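Local atomic coordinates of serpin 2 (Anopheles gambiae, PDB entry 3PZF), a protein that inhibits the clip-domain serine proteases CLIPB9, CLIPB10 and CLIPB4 and so holds back melanization in the mosquito immune response. Residues Asn198-Phe203 against Pro210-Tyr215. Sequence-based numbering, arbitrary orientation.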
ATOM      1  N   ASN A 198      28.257 -12.261   5.408  1.00 35.66           N
ATOM      2  CA  ASN A 198      28.810 -10.924   5.516  1.00 38.96           C
ATOM      3  C   ASN A 198      28.810 -10.268   4.167  1.00 34.03           C
ATOM      4  O   ASN A 198      29.608 -10.643   3.305  1.00 32.23           O
ATOM      5  CB  ASN A 198      30.231 -11.005   6.054  1.00 36.87           C
ATOM      6  CG  ASN A 198      30.255 -11.456   7.469  1.00 39.44           C
ATOM      7  OD1 ASN A 198      29.807 -10.722   8.343  1.00 37.64           O
ATOM      8  ND2 ASN A 198      30.733 -12.676   7.719  1.00 41.16           N
ATOM      9  N   ASN A 199      27.901  -9.308   3.979  1.00 27.86           N
ATOM     10  CA  ASN A 199      27.802  -8.648   2.695  1.00 29.49           C
ATOM     11  C   ASN A 199      27.413  -7.189   2.827  1.00 28.76           C
ATOM     12  O   ASN A 199      26.587  -6.694   2.070  1.00 26.18           O
ATOM     13  CB  ASN A 199      26.781  -9.359   1.793  1.00 26.41           C
ATOM     14  CG  ASN A 199      27.129  -9.221   0.315  1.00 38.10           C
ATOM     15  OD1 ASN A 199      28.276  -8.933  -0.037  1.00 31.69           O
ATOM     16  ND2 ASN A 199      26.142  -9.438  -0.556  1.00 27.76           N
ATOM     17  N   VAL A 200      28.027  -6.495   3.773  1.00 27.18           N
ATOM     18  CA  VAL A 200      27.807  -5.073   3.917  1.00 25.27           C
ATOM     19  C   VAL A 200      28.523  -4.307   2.818  1.00 24.15           C
ATOM     20  O   VAL A 200      29.655  -4.615   2.483  1.00 28.78           O
ATOM     21  CB  VAL A 200      28.328  -4.591   5.298  1.00 25.76           C
ATOM     22  CG1 VAL A 200      28.567  -3.067   5.293  1.00 29.66           C
ATOM     23  CG2 VAL A 200      27.325  -4.970   6.368  1.00 25.87           C
ATOM     24  N   LYS A 201      27.864  -3.304   2.257  1.00 25.40           N
ATOM     25  CA  LYS A 201      28.524  -2.420   1.290  1.00 26.96           C
ATOM     26  C   LYS A 201      27.957  -1.050   1.506  1.00 24.87           C
ATOM     27  O   LYS A 201      26.920  -0.931   2.139  1.00 26.26           O
ATOM     28  CB  LYS A 201      28.199  -2.830  -0.163  1.00 25.21           C
ATOM     29  CG  LYS A 201      28.276  -4.312  -0.508  1.00 29.37           C
ATOM     30  CD  LYS A 201      27.667  -4.511  -1.944  1.00 31.20           C
ATOM     31  CE  LYS A 201      27.523  -5.968  -2.351  1.00 34.90           C
ATOM     32  NZ  LYS A 201      28.834  -6.642  -2.582  1.00 37.95           N
ATOM     33  N   PRO A 202      28.595  -0.010   0.953  1.00 24.81           N
ATOM     34  CA  PRO A 202      28.015   1.342   1.018  1.00 23.48           C
ATOM     35  C   PRO A 202      26.663   1.451   0.304  1.00 22.61           C
ATOM     36  O   PRO A 202      26.343   0.654  -0.620  1.00 25.21           O
ATOM     37  CB  PRO A 202      29.040   2.197   0.278  1.00 28.32           C
ATOM     38  CG  PRO A 202      30.339   1.436   0.448  1.00 29.52           C
ATOM     39  CD  PRO A 202      29.930   0.001   0.334  1.00 28.58           C
ATOM     40  N   PHE A 203      25.877   2.440   0.732  1.00 22.02           N
ATOM     41  CA  PHE A 203      24.595   2.782   0.085  1.00 23.58           C
ATOM     42  C   PHE A 203      24.630   4.289  -0.111  1.00 26.66           C
ATOM     43  O   PHE A 203      24.987   5.021   0.812  1.00 30.91           O
ATOM     44  CB  PHE A 203      23.396   2.408   0.961  1.00 22.27           C
ATOM     45  CG  PHE A 203      22.065   2.745   0.336  1.00 23.00           C
ATOM     46  CD1 PHE A 203      21.441   1.836  -0.513  1.00 25.47           C
ATOM     47  CD2 PHE A 203      21.458   3.980   0.567  1.00 27.89           C
ATOM     48  CE1 PHE A 203      20.217   2.134  -1.120  1.00 24.08           C
ATOM     49  CE2 PHE A 203      20.236   4.288  -0.029  1.00 26.64           C
ATOM     50  CZ  PHE A 203      19.616   3.355  -0.883  1.00 25.11           C
ATOM     51  N   PRO A 210      27.428   8.812   2.227  1.00 38.17           N
ATOM     52  CA  PRO A 210      26.942   7.433   2.096  1.00 33.26           C
ATOM     53  C   PRO A 210      26.688   6.784   3.446  1.00 39.11           C
ATOM     54  O   PRO A 210      27.320   7.145   4.440  1.00 35.98           O
ATOM     55  CB  PRO A 210      28.106   6.721   1.402  1.00 37.55           C
ATOM     56  CG  PRO A 210      28.833   7.801   0.670  1.00 39.73           C
ATOM     57  CD  PRO A 210      28.711   9.015   1.531  1.00 38.83           C
ATOM     58  N   THR A 211      25.754   5.845   3.468  1.00 30.25           N
ATOM     59  CA  THR A 211      25.505   4.994   4.619  1.00 29.17           C
ATOM     60  C   THR A 211      25.991   3.583   4.241  1.00 29.59           C
ATOM     61  O   THR A 211      26.706   3.426   3.256  1.00 29.67           O
ATOM     62  CB  THR A 211      24.028   5.001   4.979  1.00 31.73           C
ATOM     63  OG1 THR A 211      23.234   4.732   3.804  1.00 30.54           O
ATOM     64  CG2 THR A 211      23.644   6.363   5.541  1.00 44.79           C
ATOM     65  N   ASN A 212      25.667   2.582   5.047  1.00 25.80           N
ATOM     66  CA  ASN A 212      25.987   1.203   4.699  1.00 26.13           C
ATOM     67  C   ASN A 212      24.734   0.365   4.751  1.00 28.19           C
ATOM     68  O   ASN A 212      23.805   0.724   5.447  1.00 27.06           O
ATOM     69  CB  ASN A 212      27.023   0.641   5.686  1.00 26.88           C
ATOM     70  CG  ASN A 212      28.356   1.330   5.563  1.00 30.13           C
ATOM     71  OD1 ASN A 212      29.029   1.186   4.554  1.00 30.44           O
ATOM     72  ND2 ASN A 212      28.740   2.089   6.588  1.00 33.57           N
ATOM     73  N   ALA A 213      24.710  -0.733   4.003  1.00 25.78           N
ATOM     74  CA  ALA A 213      23.576  -1.637   4.006  1.00 28.03           C
ATOM     75  C   ALA A 213      24.035  -3.084   3.913  1.00 26.07           C
ATOM     76  O   ALA A 213      25.168  -3.342   3.533  1.00 25.32           O
ATOM     77  CB  ALA A 213      22.643  -1.311   2.825  1.00 24.88           C
ATOM     78  N   GLN A 214      23.147  -4.030   4.232  1.00 26.75           N
ATOM     79  CA  GLN A 214      23.439  -5.452   4.044  1.00 24.43           C
ATOM     80  C   GLN A 214      22.794  -5.887   2.753  1.00 24.71           C
ATOM     81  O   GLN A 214      21.608  -5.687   2.581  1.00 25.11           O
ATOM     82  CB  GLN A 214      22.818  -6.282   5.159  1.00 24.30           C
ATOM     83  CG  GLN A 214      23.394  -5.979   6.531  1.00 33.59           C
ATOM     84  CD  GLN A 214      23.040  -7.072   7.510  1.00 42.03           C
ATOM     85  OE1 GLN A 214      23.597  -8.170   7.456  1.00 60.37           O
ATOM     86  NE2 GLN A 214      22.080  -6.800   8.370  1.00 37.80           N
ATOM     87  N   TYR A 215      23.554  -6.520   1.867  1.00 20.42           N
ATOM     88  CA  TYR A 215      23.038  -6.783   0.522  1.00 19.51           C
ATOM     89  C   TYR A 215      22.868  -8.274   0.239  1.00 26.04           C
ATOM     90  O   TYR A 215      23.453  -9.122   0.909  1.00 25.88           O
ATOM     91  CB  TYR A 215      23.984  -6.181  -0.509  1.00 20.27           C
ATOM     92  CG  TYR A 215      23.931  -4.660  -0.622  1.00 22.39           C
ATOM     93  CD1 TYR A 215      23.134  -4.041  -1.594  1.00 22.11           C
ATOM     94  CD2 TYR A 215      24.713  -3.849   0.233  1.00 22.97           C
ATOM     95  CE1 TYR A 215      23.102  -2.657  -1.733  1.00 18.75           C
ATOM     96  CE2 TYR A 215      24.699  -2.469   0.111  1.00 28.18           C
ATOM     97  CZ  TYR A 215      23.909  -1.878  -0.878  1.00 23.83           C
ATOM     98  OH  TYR A 215      23.888  -0.505  -0.987  1.00 25.03           O
TER
HETATM   99  O   HOH W   1      25.508  -8.683   5.317  1.00 36.94           O
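An antiparallel beta hairpin of serpin beta-sheet C joins strand 200-203 to the start of strand 211-227, which pairs on its other side with strand 277-295. Lys-201 and Ala-213 form a hydrogen-bonded pair, as do Phe-203 and Thr-211. Ala-213 N donates to Lys-201 O (2.9 Å) and Phe-203 N to Thr-211 O (2.8 Å).

Tyr-215 buries more surface here than any other residue. Its chi1 of -74° puts CG anti to the carbonyl carbon, and the ring extends toward Pro-202. Lys-201 CD sits over one ring face in a CH-pi contact, 4.1 Å from the centroid. Lys-201 O lies at the ring edge, in plane. Tyr-215 OH donates to Pro-202 O over 2.7 Å, and this bond holds the hydroxyl end. The Phe-203 side chain crosses that of Tyr-215 at about a right angle. Tyr-215 OH lies in the plane of the Phe-203 ring, at its edge, 3.4 Å from Phe-203 CD1. Near the CB end of Tyr-215, Lys-201 NZ forms a salt bridge with Glu-217, which also accepts a hydrogen bond from Asn-199 ND2. The same ND2 makes a weak bond to Tyr-215 O.

On the other face, Val-200 CG2 touches Gln-214 CG at 4.1 Å. A water accepts from Asn-199 N and donates to Gln-214 OE1, bridging Asn-199, just before the first strand, to Gln-214.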